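Local coordinates for globin protein (Ramazzottius varieornatus, PDB 5ZIQ) that binds a hexacoordinated heme and, like other globins, may bind or carry oxygen, although its physiological role is not established, at residues M49-F54 with E79-A84; F122-F127 with K164-F169; R129-L134 with W157-T162. All coordinates share one frame; numbering follows the deposited sequence.

How the contacts relate
After helix 25-38 the chain forms helix 42-56, passes short helix 72-76 and enters helix 79-97. Contact 1 joins helices 42-56 and 79-97 and closes the first loop. Helix 102-115 follows, and contact 2 opens at 122-127. It closes only at 164-169, near the C-terminal end of helix 148-170. Contact 3 opens and closes within that span, because 129-134 and 157-162 both lie inside it. Contacts 2 and 3 therefore share helix 148-170, while contact 1 comes before both. In space contact 1 meets contact 3, where Met-49 packs on Met-130 and Leu-134. All three reach the heme, so all three contacts border one heme pocket.

Contact 1: M49-F54 with E79-A84; sequences MLLKLF and ESFEEA. With HEM (protoporphyrin IX containing Fe), chain E.
Leu-50, Leu-51 and Phe-54 of helix 42-56 pack round Phe-81 of helix 79-97. The two segments make no hydrogen bond to each other, and the contact is wholly apolar. Aliphatic groups on the aromatic ring form the first set. CB of Leu-50 lies 3.8 Å from CE1 of Phe-81, and CD2 of Leu-51 lies 3.7 Å from CZ of the same ring. CG of Phe-81 stands anti to its backbone N (chi1 -170°), which directs CG, and the ring with it, toward helix 42-56. Phe-54 touches the ring more loosely, sliding past it in the opposite direction, with CE2 4.1 Å from CE1 of Phe-81. Phe-67, from a loop, meets the Phe-81 ring edge-to-face. An alanine at Phe-81 would probably open a gap between the helices and leave Leu-50, Leu-51 and Phe-54 without the ring they pack on. An aliphatic pair follows, with CD1 of Leu-50 3.8 Å from CB of Ala-84. The last set is contact with the heme. CB of Ala-84 lies 3.8 Å from the propionate oxygen O2A of the heme, and CD1 of Leu-53 is 3.7 Å from the vinyl carbon CBB. The carbonyl of Ala-84 is hydrogen-bonded to ND1 of the iron ligand His-88, which helps fix the turn of that imidazole. The axes of segments 49-54 and 79-84 make 97°, in keeping with the B and E helices of the globin fold, on the distal side of the heme.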
# COMPACT_ATOMS: atom_id res chain seq x y z
N MET A 49 8.22 -0.40 -2.96
CA MET A 49 7.56 0.52 -2.01
C MET A 49 8.40 0.79 -0.80
O MET A 49 8.57 1.97 -0.43
CB MET A 49 6.22 -0.03 -1.57
CG MET A 49 5.25 -0.11 -2.72
SD MET A 49 3.76 -0.98 -2.26
CE MET A 49 3.25 0.20 -1.02
N LEU A 50 8.91 -0.27 -0.17
CA LEU A 50 9.71 -0.09 1.05
C LEU A 50 11.02 0.62 0.79
O LEU A 50 11.39 1.49 1.56
CB LEU A 50 9.96 -1.41 1.80
CG LEU A 50 8.73 -2.05 2.48
CD1 LEU A 50 9.16 -3.29 3.23
CD2 LEU A 50 7.95 -1.13 3.41
N LEU A 51 11.69 0.28 -0.31
CA LEU A 51 12.92 0.98 -0.68
C LEU A 51 12.64 2.46 -0.93
O LEU A 51 13.45 3.31 -0.51
CB LEU A 51 13.62 0.32 -1.88
CG LEU A 51 14.10 -1.10 -1.60
CD1 LEU A 51 14.66 -1.73 -2.87
CD2 LEU A 51 15.09 -1.22 -0.43
N LYS A 52 11.50 2.79 -1.53
CA LYS A 52 11.13 4.19 -1.74
C LYS A 52 10.85 4.88 -0.40
O LYS A 52 11.28 6.02 -0.18
CB LYS A 52 9.96 4.34 -2.71
CG LYS A 52 9.63 5.78 -3.09
CD LYS A 52 10.74 6.43 -3.90
CE LYS A 52 10.21 7.63 -4.64
NZ LYS A 52 11.28 8.33 -5.39
N LEU A 53 10.16 4.18 0.51
CA LEU A 53 9.91 4.75 1.84
C LEU A 53 11.21 5.17 2.52
O LEU A 53 11.30 6.25 3.13
CB LEU A 53 9.17 3.75 2.72
CG LEU A 53 8.78 4.21 4.13
CD1 LEU A 53 7.72 5.31 4.12
CD2 LEU A 53 8.31 3.02 4.94
N PHE A 54 12.22 4.31 2.40
CA PHE A 54 13.48 4.53 3.08
C PHE A 54 14.25 5.69 2.45
O PHE A 54 15.05 6.33 3.13
CB PHE A 54 14.34 3.26 3.13
CG PHE A 54 13.68 2.08 3.81
CD1 PHE A 54 12.65 2.23 4.74
CD2 PHE A 54 14.12 0.78 3.52
CE1 PHE A 54 12.06 1.12 5.35
CE2 PHE A 54 13.56 -0.32 4.13
CZ PHE A 54 12.52 -0.16 5.05
N GLU A 79 15.39 -12.61 3.33
CA GLU A 79 14.12 -13.22 3.72
C GLU A 79 13.23 -12.30 4.55
O GLU A 79 12.02 -12.23 4.30
CB GLU A 79 14.38 -14.53 4.48
CG GLU A 79 13.11 -15.28 4.83
CD GLU A 79 13.34 -16.66 5.43
OE1 GLU A 79 14.50 -17.08 5.62
OE2 GLU A 79 12.33 -17.32 5.74
N SER A 80 13.81 -11.60 5.51
CA SER A 80 13.02 -10.69 6.34
C SER A 80 12.46 -9.53 5.53
O SER A 80 11.32 -9.11 5.74
CB SER A 80 13.83 -10.20 7.55
OG SER A 80 14.06 -11.29 8.43
N PHE A 81 13.26 -9.02 4.60
CA PHE A 81 12.79 -7.98 3.69
C PHE A 81 11.66 -8.44 2.77
O PHE A 81 10.68 -7.71 2.59
CB PHE A 81 13.94 -7.35 2.91
CG PHE A 81 13.54 -6.12 2.16
CD1 PHE A 81 13.25 -4.93 2.84
CD2 PHE A 81 13.41 -6.15 0.78
CE1 PHE A 81 12.87 -3.78 2.14
CE2 PHE A 81 13.04 -5.01 0.07
CZ PHE A 81 12.76 -3.83 0.75
N GLU A 82 11.79 -9.65 2.22
CA GLU A 82 10.73 -10.28 1.42
C GLU A 82 9.42 -10.34 2.24
O GLU A 82 8.36 -9.98 1.72
CB GLU A 82 11.13 -11.70 0.96
CG GLU A 82 12.25 -11.79 -0.08
CD GLU A 82 13.03 -13.12 -0.05
OE1 GLU A 82 12.63 -14.11 0.60
OE2 GLU A 82 14.10 -13.18 -0.66
N GLU A 83 9.53 -10.71 3.53
CA GLU A 83 8.33 -10.80 4.39
C GLU A 83 7.70 -9.43 4.58
O GLU A 83 6.49 -9.29 4.46
CB GLU A 83 8.64 -11.48 5.73
CG GLU A 83 8.94 -12.97 5.56
CD GLU A 83 9.73 -13.59 6.70
OE1 GLU A 83 9.87 -14.83 6.69
OE2 GLU A 83 10.24 -12.88 7.59
N ALA A 84 8.54 -8.42 4.86
CA ALA A 84 8.03 -7.07 5.09
C ALA A 84 7.43 -6.46 3.82
O ALA A 84 6.40 -5.79 3.86
CB ALA A 84 9.13 -6.18 5.66
CHA HEM E . 3.59 -4.44 10.09
CHB HEM E . 6.11 -0.39 9.37
CHC HEM E . 2.24 1.37 6.94
CHD HEM E . 0.80 -3.22 6.31
C1A HEM E . 4.57 -3.48 10.17
C2A HEM E . 5.71 -3.55 11.01
C3A HEM E . 6.42 -2.41 10.81
C4A HEM E . 5.74 -1.63 9.84
CMA HEM E . 7.72 -2.04 11.48
CAA HEM E . 6.04 -4.69 11.95
CBA HEM E . 7.37 -5.35 11.56
CGA HEM E . 7.23 -6.10 10.26
O1A HEM E . 6.25 -6.86 10.08
O2A HEM E . 8.07 -5.94 9.35
C1B HEM E . 5.24 0.48 8.68
C2B HEM E . 5.51 1.85 8.44
C3B HEM E . 4.44 2.37 7.76
C4B HEM E . 3.48 1.26 7.57
CMB HEM E . 6.75 2.59 8.87
CAB HEM E . 4.26 3.75 7.29
CBB HEM E . 5.27 4.37 6.67
C1C HEM E . 1.54 0.27 6.46
C2C HEM E . 0.58 0.26 5.44
C3C HEM E . 0.19 -1.06 5.26
C4C HEM E . 0.92 -1.86 6.17
CMC HEM E . 0.06 1.46 4.70
CAC HEM E . -0.78 -1.61 4.30
CBC HEM E . -1.57 -0.84 3.58
C1D HEM E . 1.43 -3.88 7.36
C2D HEM E . 1.09 -5.28 7.68
C3D HEM E . 1.86 -5.62 8.73
C4D HEM E . 2.67 -4.43 9.05
CMD HEM E . 0.07 -6.14 6.97
CAD HEM E . 1.89 -6.97 9.44
CBD HEM E . 1.08 -6.84 10.72
CGD HEM E . 1.06 -8.14 11.49
O1D HEM E . 1.39 -9.20 10.92
O2D HEM E . 0.70 -8.16 12.69
NA HEM E . 4.59 -2.29 9.49
NB HEM E . 4.04 0.20 8.17
NC HEM E . 1.72 -1.01 6.89
ND HEM E . 2.38 -3.42 8.20
FE HEM E . 3.17 -1.68 8.21

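Contact 2: F122-F127 with K164-F169; sequences FQESYF and KIREGF. With HEM (protoporphyrin IX containing Fe), chain E.
Phe-127 and Phe-169 meet edge to face, with the edge of the Phe-127 ring turned to the face of Phe-169 and the planes at 78°. The approach is offset, and CE2 of Phe-127 comes 3.7 Å from CB of Phe-169. Ile-165 comes over one face of the Phe-127 ring in a CH-pi contact, its CG2 3.5 Å from CE1 of Phe-127. The opposite face carries CZ of Phe-122, near the rim. Phe-127 is thus held between two groups. Phe-122 and Phe-169 lie obliquely, with CD2 of Phe-122 3.6 Å from CE1 of Phe-169. The three rings form an aromatic cluster. CA of Glu-124 lies over the same face of Phe-169 that receives Phe-127. Further out, Glu-124 and Arg-166 cross at about a right angle and form a salt bridge. The bend at chi3 (56°) swings NE of Arg-166 toward the acid, and NE lies 2.9 Å from OE2 of Glu-124. NH2 of Arg-166 reaches the same OE2 at 3.2 Å, less straight than NE. Both nitrogens approach from one face of the carboxylate, whose plane is turned 70° from the guanidinium. On the inner side, CE1 of Phe-122 lies 3.5 Å from heme C3B, with the pyrrole at the ring's edge. Phe-127 also meets the axial His-116 edge-to-face. The contact thus pins the loop 122-127, which leads into helix 127-142, to the C-terminal part of helix 148-170, while Ile-165 also touches Leu-109 and Val-112 of helix 102-115.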
# COMPACT_ATOMS: atom_id res chain seq x y z
N PHE A 122 6.15 4.03 16.10
CA PHE A 122 5.13 4.29 15.09
C PHE A 122 4.19 5.42 15.52
O PHE A 122 3.79 5.49 16.68
CB PHE A 122 4.32 3.04 14.77
CG PHE A 122 3.55 3.14 13.49
CD1 PHE A 122 4.16 2.85 12.26
CD2 PHE A 122 2.23 3.59 13.51
CE1 PHE A 122 3.44 2.99 11.08
CE2 PHE A 122 1.52 3.72 12.33
CZ PHE A 122 2.13 3.43 11.13
N GLN A 123 3.88 6.28 14.55
CA GLN A 123 2.92 7.37 14.69
C GLN A 123 1.84 7.20 13.64
O GLN A 123 2.15 6.82 12.52
CB GLN A 123 3.59 8.71 14.40
CG GLN A 123 4.70 9.19 15.32
CD GLN A 123 5.22 10.55 14.87
OE1 GLN A 123 6.43 10.77 14.82
NE2 GLN A 123 4.30 11.46 14.51
N GLU A 124 0.59 7.52 13.98
CA GLU A 124 -0.53 7.47 13.01
C GLU A 124 -0.25 8.24 11.70
O GLU A 124 -0.71 7.86 10.61
CB GLU A 124 -1.80 8.00 13.66
CG GLU A 124 -3.07 7.78 12.86
CD GLU A 124 -4.27 8.51 13.45
OE1 GLU A 124 -4.16 9.05 14.58
OE2 GLU A 124 -5.32 8.56 12.79
N SER A 125 0.49 9.34 11.81
CA SER A 125 0.79 10.16 10.66
C SER A 125 1.68 9.46 9.64
O SER A 125 1.79 9.92 8.50
CB SER A 125 1.40 11.50 11.10
OG SER A 125 2.64 11.28 11.76
N TYR A 126 2.30 8.34 10.03
CA TYR A 126 3.17 7.60 9.10
C TYR A 126 2.41 6.86 8.00
O TYR A 126 2.95 6.66 6.95
CB TYR A 126 4.09 6.61 9.82
CG TYR A 126 5.07 7.23 10.80
CD1 TYR A 126 5.38 8.61 10.77
CD2 TYR A 126 5.73 6.42 11.72
CE1 TYR A 126 6.30 9.16 11.66
CE2 TYR A 126 6.65 6.96 12.62
CZ TYR A 126 6.93 8.33 12.59
OH TYR A 126 7.85 8.86 13.48
N PHE A 127 1.16 6.46 8.23
CA PHE A 127 0.46 5.69 7.20
C PHE A 127 0.44 6.40 5.85
O PHE A 127 0.69 5.79 4.81
CB PHE A 127 -0.97 5.34 7.61
CG PHE A 127 -1.08 4.38 8.76
CD1 PHE A 127 -0.61 3.05 8.66
CD2 PHE A 127 -1.67 4.79 9.95
CE1 PHE A 127 -0.76 2.17 9.73
CE2 PHE A 127 -1.82 3.91 11.02
CZ PHE A 127 -1.37 2.60 10.91
N LYS A 164 -9.27 4.37 6.34
CA LYS A 164 -9.79 3.18 7.05
C LYS A 164 -8.72 2.53 7.91
O LYS A 164 -9.01 2.07 9.02
CB LYS A 164 -10.41 2.16 6.08
CG LYS A 164 -11.52 2.72 5.21
CD LYS A 164 -12.57 3.47 6.02
CE LYS A 164 -13.68 4.00 5.13
NZ LYS A 164 -14.74 4.71 5.90
N ILE A 165 -7.50 2.49 7.39
CA ILE A 165 -6.37 1.99 8.17
C ILE A 165 -6.20 2.86 9.42
O ILE A 165 -6.07 2.33 10.51
CB ILE A 165 -5.07 1.93 7.32
CG1 ILE A 165 -5.24 0.85 6.24
CG2 ILE A 165 -3.86 1.60 8.20
CD1 ILE A 165 -4.17 0.86 5.16
N ARG A 166 -6.27 4.18 9.27
CA ARG A 166 -6.15 5.09 10.41
C ARG A 166 -7.25 4.88 11.45
O ARG A 166 -6.97 4.93 12.65
CB ARG A 166 -6.12 6.52 9.92
CG ARG A 166 -4.81 6.89 9.24
CD ARG A 166 -4.85 8.34 8.80
NE ARG A 166 -5.15 9.19 9.95
CZ ARG A 166 -5.32 10.51 9.89
NH1 ARG A 166 -5.23 11.15 8.72
NH2 ARG A 166 -5.58 11.18 11.00
N GLU A 167 -8.48 4.62 10.99
CA GLU A 167 -9.62 4.29 11.89
C GLU A 167 -9.30 3.09 12.75
O GLU A 167 -9.55 3.09 13.96
CB GLU A 167 -10.89 4.01 11.10
CG GLU A 167 -11.60 5.24 10.56
CD GLU A 167 -12.86 4.90 9.77
OE1 GLU A 167 -13.44 5.82 9.17
OE2 GLU A 167 -13.29 3.72 9.76
N GLY A 168 -8.72 2.05 12.13
CA GLY A 168 -8.33 0.86 12.86
C GLY A 168 -7.26 1.15 13.88
O GLY A 168 -7.32 0.64 14.98
N PHE A 169 -6.28 1.97 13.52
CA PHE A 169 -5.23 2.38 14.45
C PHE A 169 -5.80 3.10 15.68
O PHE A 169 -5.31 2.90 16.79
CB PHE A 169 -4.20 3.25 13.74
CG PHE A 169 -3.01 3.62 14.60
CD1 PHE A 169 -1.90 2.79 14.69
CD2 PHE A 169 -3.00 4.83 15.30
CE1 PHE A 169 -0.79 3.15 15.45
CE2 PHE A 169 -1.90 5.20 16.07
CZ PHE A 169 -0.80 4.36 16.15
CHA HEM E . 3.59 -4.44 10.09
CHB HEM E . 6.11 -0.39 9.37
CHC HEM E . 2.24 1.37 6.94
CHD HEM E . 0.80 -3.22 6.31
C1A HEM E . 4.57 -3.48 10.17
C2A HEM E . 5.71 -3.55 11.01
C3A HEM E . 6.42 -2.41 10.81
C4A HEM E . 5.74 -1.63 9.84
CMA HEM E . 7.72 -2.04 11.48
CAA HEM E . 6.04 -4.69 11.95
CBA HEM E . 7.37 -5.35 11.56
CGA HEM E . 7.23 -6.10 10.26
O1A HEM E . 6.25 -6.86 10.08
O2A HEM E . 8.07 -5.94 9.35
C1B HEM E . 5.24 0.48 8.68
C2B HEM E . 5.51 1.85 8.44
C3B HEM E . 4.44 2.37 7.76
C4B HEM E . 3.48 1.26 7.57
CMB HEM E . 6.75 2.59 8.87
CAB HEM E . 4.26 3.75 7.29
CBB HEM E . 5.27 4.37 6.67
C1C HEM E . 1.54 0.27 6.46
C2C HEM E . 0.58 0.26 5.44
C3C HEM E . 0.19 -1.06 5.26
C4C HEM E . 0.92 -1.86 6.17
CMC HEM E . 0.06 1.46 4.70
CAC HEM E . -0.78 -1.61 4.30
CBC HEM E . -1.57 -0.84 3.58
C1D HEM E . 1.43 -3.88 7.36
C2D HEM E . 1.09 -5.28 7.68
C3D HEM E . 1.86 -5.62 8.73
C4D HEM E . 2.67 -4.43 9.05
CMD HEM E . 0.07 -6.14 6.97
CAD HEM E . 1.89 -6.97 9.44
CBD HEM E . 1.08 -6.84 10.72
CGD HEM E . 1.06 -8.14 11.49
O1D HEM E . 1.39 -9.20 10.92
O2D HEM E . 0.70 -8.16 12.69
NA HEM E . 4.59 -2.29 9.49
NB HEM E . 4.04 0.20 8.17
NC HEM E . 1.72 -1.01 6.89
ND HEM E . 2.38 -3.42 8.20
FE HEM E . 3.17 -1.68 8.21

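Contact 3: R129-L134 with W157-T162; sequences RMEKCL and WISWTT. With HEM (protoporphyrin IX containing Fe), chain E.
Glu-131 and Leu-134 pack against Ile-158 where helices 127-142 and 148-170 run antiparallel, the G-H pair of the globin fold. The two short segments cross at 149°, with their axes 10.3 Å apart. The tight part centres on Ile-158 and Thr-162. CG of Glu-131 stands anti to its carbonyl carbon (chi1 -58°), which sets it 3.5 Å from CG2 of Ile-158, so the aliphatic part of the acid serves as apolar surface. CD1 of Ile-158 lies 3.8 Å from CD2 of Leu-134. Beyond CG the acid is extended, and OG1 of buried Thr-162 donates to OE2 of Glu-131 at 2.6 Å, on its anti side and 22° out of the carboxylate plane. Toward the interior, Leu-134 also touches Met-49 of helix 42-56 and Tyr-92 of helix 79-97. On helix 127-142, Met-130 turns to the heme, its CB 3.6 Å from the methyl carbon CMC. The other side of the contact is looser and hydrated. OE1 of Glu-131 and OG of Ser-159 stand 4.0 Å apart, with no direct hydrogen bond between them. Ser-159 was deposited in two conformers, so this side is less certain. In one of them OG is hydrogen-bonded to the carbonyl of Lys-155, and two waters bridge the gap, each donating to OE1 and OG. The longer of the water bonds to OE1 of Glu-131 measures 3.3 Å.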
# COMPACT_ATOMS: atom_id res chain seq x y z
N ARG A 129 2.57 8.25 4.52
CA ARG A 129 3.87 8.13 3.85
C ARG A 129 3.92 6.95 2.90
O ARG A 129 4.63 6.97 1.91
CB ARG A 129 4.99 8.03 4.89
CG ARG A 129 5.17 9.31 5.71
CD ARG A 129 6.24 9.15 6.78
NE ARG A 129 6.53 10.46 7.37
CZ ARG A 129 7.55 10.69 8.20
NH1 ARG A 129 7.75 11.92 8.66
NH2 ARG A 129 8.39 9.72 8.54
N MET A 130 3.16 5.90 3.20
CA MET A 130 3.15 4.74 2.34
C MET A 130 2.43 5.04 1.02
O MET A 130 2.73 4.41 0.01
CB MET A 130 2.51 3.55 3.05
CG MET A 130 2.76 2.19 2.39
SD MET A 130 4.49 1.72 2.24
CE MET A 130 4.93 1.39 3.95
N GLU A 131 1.50 6.00 1.04
CA GLU A 131 0.75 6.39 -0.19
C GLU A 131 1.64 6.78 -1.36
O GLU A 131 1.47 6.25 -2.44
CB GLU A 131 -0.23 7.55 0.07
CG GLU A 131 -1.25 7.27 1.13
CD GLU A 131 -2.28 8.38 1.24
OE1 GLU A 131 -2.28 9.35 0.45
OE2 GLU A 131 -3.09 8.28 2.15
N LYS A 132 2.58 7.70 -1.12
CA LYS A 132 3.52 8.15 -2.15
C LYS A 132 4.35 6.98 -2.65
O LYS A 132 4.70 6.95 -3.81
CB LYS A 132 4.48 9.25 -1.62
CG LYS A 132 3.96 10.68 -1.75
CD LYS A 132 4.78 11.67 -0.92
CE LYS A 132 5.85 12.37 -1.75
NZ LYS A 132 6.16 13.71 -1.24
N CYS A 133 4.65 6.04 -1.77
CA CYS A 133 5.45 4.86 -2.14
C CYS A 133 4.69 3.91 -3.04
O CYS A 133 5.24 3.42 -4.03
CB CYS A 133 5.96 4.13 -0.90
SG CYS A 133 6.99 5.21 0.11
N LEU A 134 3.41 3.67 -2.72
CA LEU A 134 2.55 2.90 -3.61
C LEU A 134 2.37 3.61 -4.94
O LEU A 134 2.49 2.98 -5.98
CB LEU A 134 1.19 2.61 -2.96
CG LEU A 134 0.22 1.81 -3.85
CD1 LEU A 134 0.79 0.48 -4.34
CD2 LEU A 134 -1.07 1.59 -3.07
N TRP A 157 -8.74 6.42 -4.24
CA TRP A 157 -8.84 5.11 -3.61
C TRP A 157 -7.75 4.91 -2.55
O TRP A 157 -8.03 4.43 -1.45
CB TRP A 157 -8.81 4.02 -4.69
CG TRP A 157 -8.81 2.62 -4.14
CD1 TRP A 157 -9.90 1.90 -3.71
CD2 TRP A 157 -7.68 1.78 -3.98
NE1 TRP A 157 -9.50 0.65 -3.31
CE2 TRP A 157 -8.14 0.54 -3.46
CE3 TRP A 157 -6.31 1.95 -4.24
CZ2 TRP A 157 -7.27 -0.52 -3.17
CZ3 TRP A 157 -5.44 0.88 -3.97
CH2 TRP A 157 -5.93 -0.33 -3.42
N ILE A 158 -6.51 5.29 -2.86
CA ILE A 158 -5.44 5.14 -1.86
C ILE A 158 -5.75 5.99 -0.63
O ILE A 158 -5.58 5.50 0.50
CB ILE A 158 -4.05 5.48 -2.45
CG1 ILE A 158 -3.68 4.46 -3.54
CG2 ILE A 158 -2.97 5.49 -1.36
CD1 ILE A 158 -2.48 4.85 -4.37
N SER A 159 -6.22 7.22 -0.84
CA SER A 159 -6.62 8.09 0.29
C SER A 159 -7.69 7.44 1.16
O SER A 159 -7.58 7.43 2.39
CB SER A 159 -7.10 9.45 -0.20
OG SER A 159 -6.02 10.20 -0.70
N TRP A 160 -8.70 6.85 0.51
CA TRP A 160 -9.80 6.22 1.23
C TRP A 160 -9.28 5.03 2.04
O TRP A 160 -9.63 4.88 3.23
CB TRP A 160 -10.87 5.82 0.23
CG TRP A 160 -12.06 5.12 0.83
CD1 TRP A 160 -13.21 5.71 1.30
CD2 TRP A 160 -12.22 3.72 1.01
NE1 TRP A 160 -14.07 4.75 1.77
CE2 TRP A 160 -13.50 3.52 1.60
CE3 TRP A 160 -11.42 2.60 0.73
CZ2 TRP A 160 -13.99 2.25 1.92
CZ3 TRP A 160 -11.91 1.34 1.05
CH2 TRP A 160 -13.19 1.17 1.64
N THR A 161 -8.43 4.19 1.44
CA THR A 161 -7.84 3.08 2.23
C THR A 161 -7.07 3.58 3.44
O THR A 161 -7.18 2.97 4.51
CB THR A 161 -6.93 2.12 1.40
OG1 THR A 161 -5.73 2.79 0.97
CG2 THR A 161 -7.68 1.57 0.21
N THR A 162 -6.28 4.65 3.30
CA THR A 162 -5.51 5.20 4.45
C THR A 162 -6.42 5.63 5.58
O THR A 162 -6.10 5.38 6.76
CB THR A 162 -4.66 6.39 4.01
OG1 THR A 162 -3.69 5.90 3.10
CG2 THR A 162 -3.91 7.08 5.21
CHA HEM E . 3.59 -4.44 10.09
CHB HEM E . 6.11 -0.39 9.37
CHC HEM E . 2.24 1.37 6.94
CHD HEM E . 0.80 -3.22 6.31
C1A HEM E . 4.57 -3.48 10.17
C2A HEM E . 5.71 -3.55 11.01
C3A HEM E . 6.42 -2.41 10.81
C4A HEM E . 5.74 -1.63 9.84
CMA HEM E . 7.72 -2.04 11.48
CAA HEM E . 6.04 -4.69 11.95
CBA HEM E . 7.37 -5.35 11.56
CGA HEM E . 7.23 -6.10 10.26
O1A HEM E . 6.25 -6.86 10.08
O2A HEM E . 8.07 -5.94 9.35
C1B HEM E . 5.24 0.48 8.68
C2B HEM E . 5.51 1.85 8.44
C3B HEM E . 4.44 2.37 7.76
C4B HEM E . 3.48 1.26 7.57
CMB HEM E . 6.75 2.59 8.87
CAB HEM E . 4.26 3.75 7.29
CBB HEM E . 5.27 4.37 6.67
C1C HEM E . 1.54 0.27 6.46
C2C HEM E . 0.58 0.26 5.44
C3C HEM E . 0.19 -1.06 5.26
C4C HEM E . 0.92 -1.86 6.17
CMC HEM E . 0.06 1.46 4.70
CAC HEM E . -0.78 -1.61 4.30
CBC HEM E . -1.57 -0.84 3.58
C1D HEM E . 1.43 -3.88 7.36
C2D HEM E . 1.09 -5.28 7.68
C3D HEM E . 1.86 -5.62 8.73
C4D HEM E . 2.67 -4.43 9.05
CMD HEM E . 0.07 -6.14 6.97
CAD HEM E . 1.89 -6.97 9.44
CBD HEM E . 1.08 -6.84 10.72
CGD HEM E . 1.06 -8.14 11.49
O1D HEM E . 1.39 -9.20 10.92
O2D HEM E . 0.70 -8.16 12.69
NA HEM E . 4.59 -2.29 9.49
NB HEM E . 4.04 0.20 8.17
NC HEM E . 1.72 -1.01 6.89
ND HEM E . 2.38 -3.42 8.20
FE HEM E . 3.17 -1.68 8.21
O HOH W 1 -3.85 11.58 0.17
O HOH W 2 -3.81 9.96 -2.36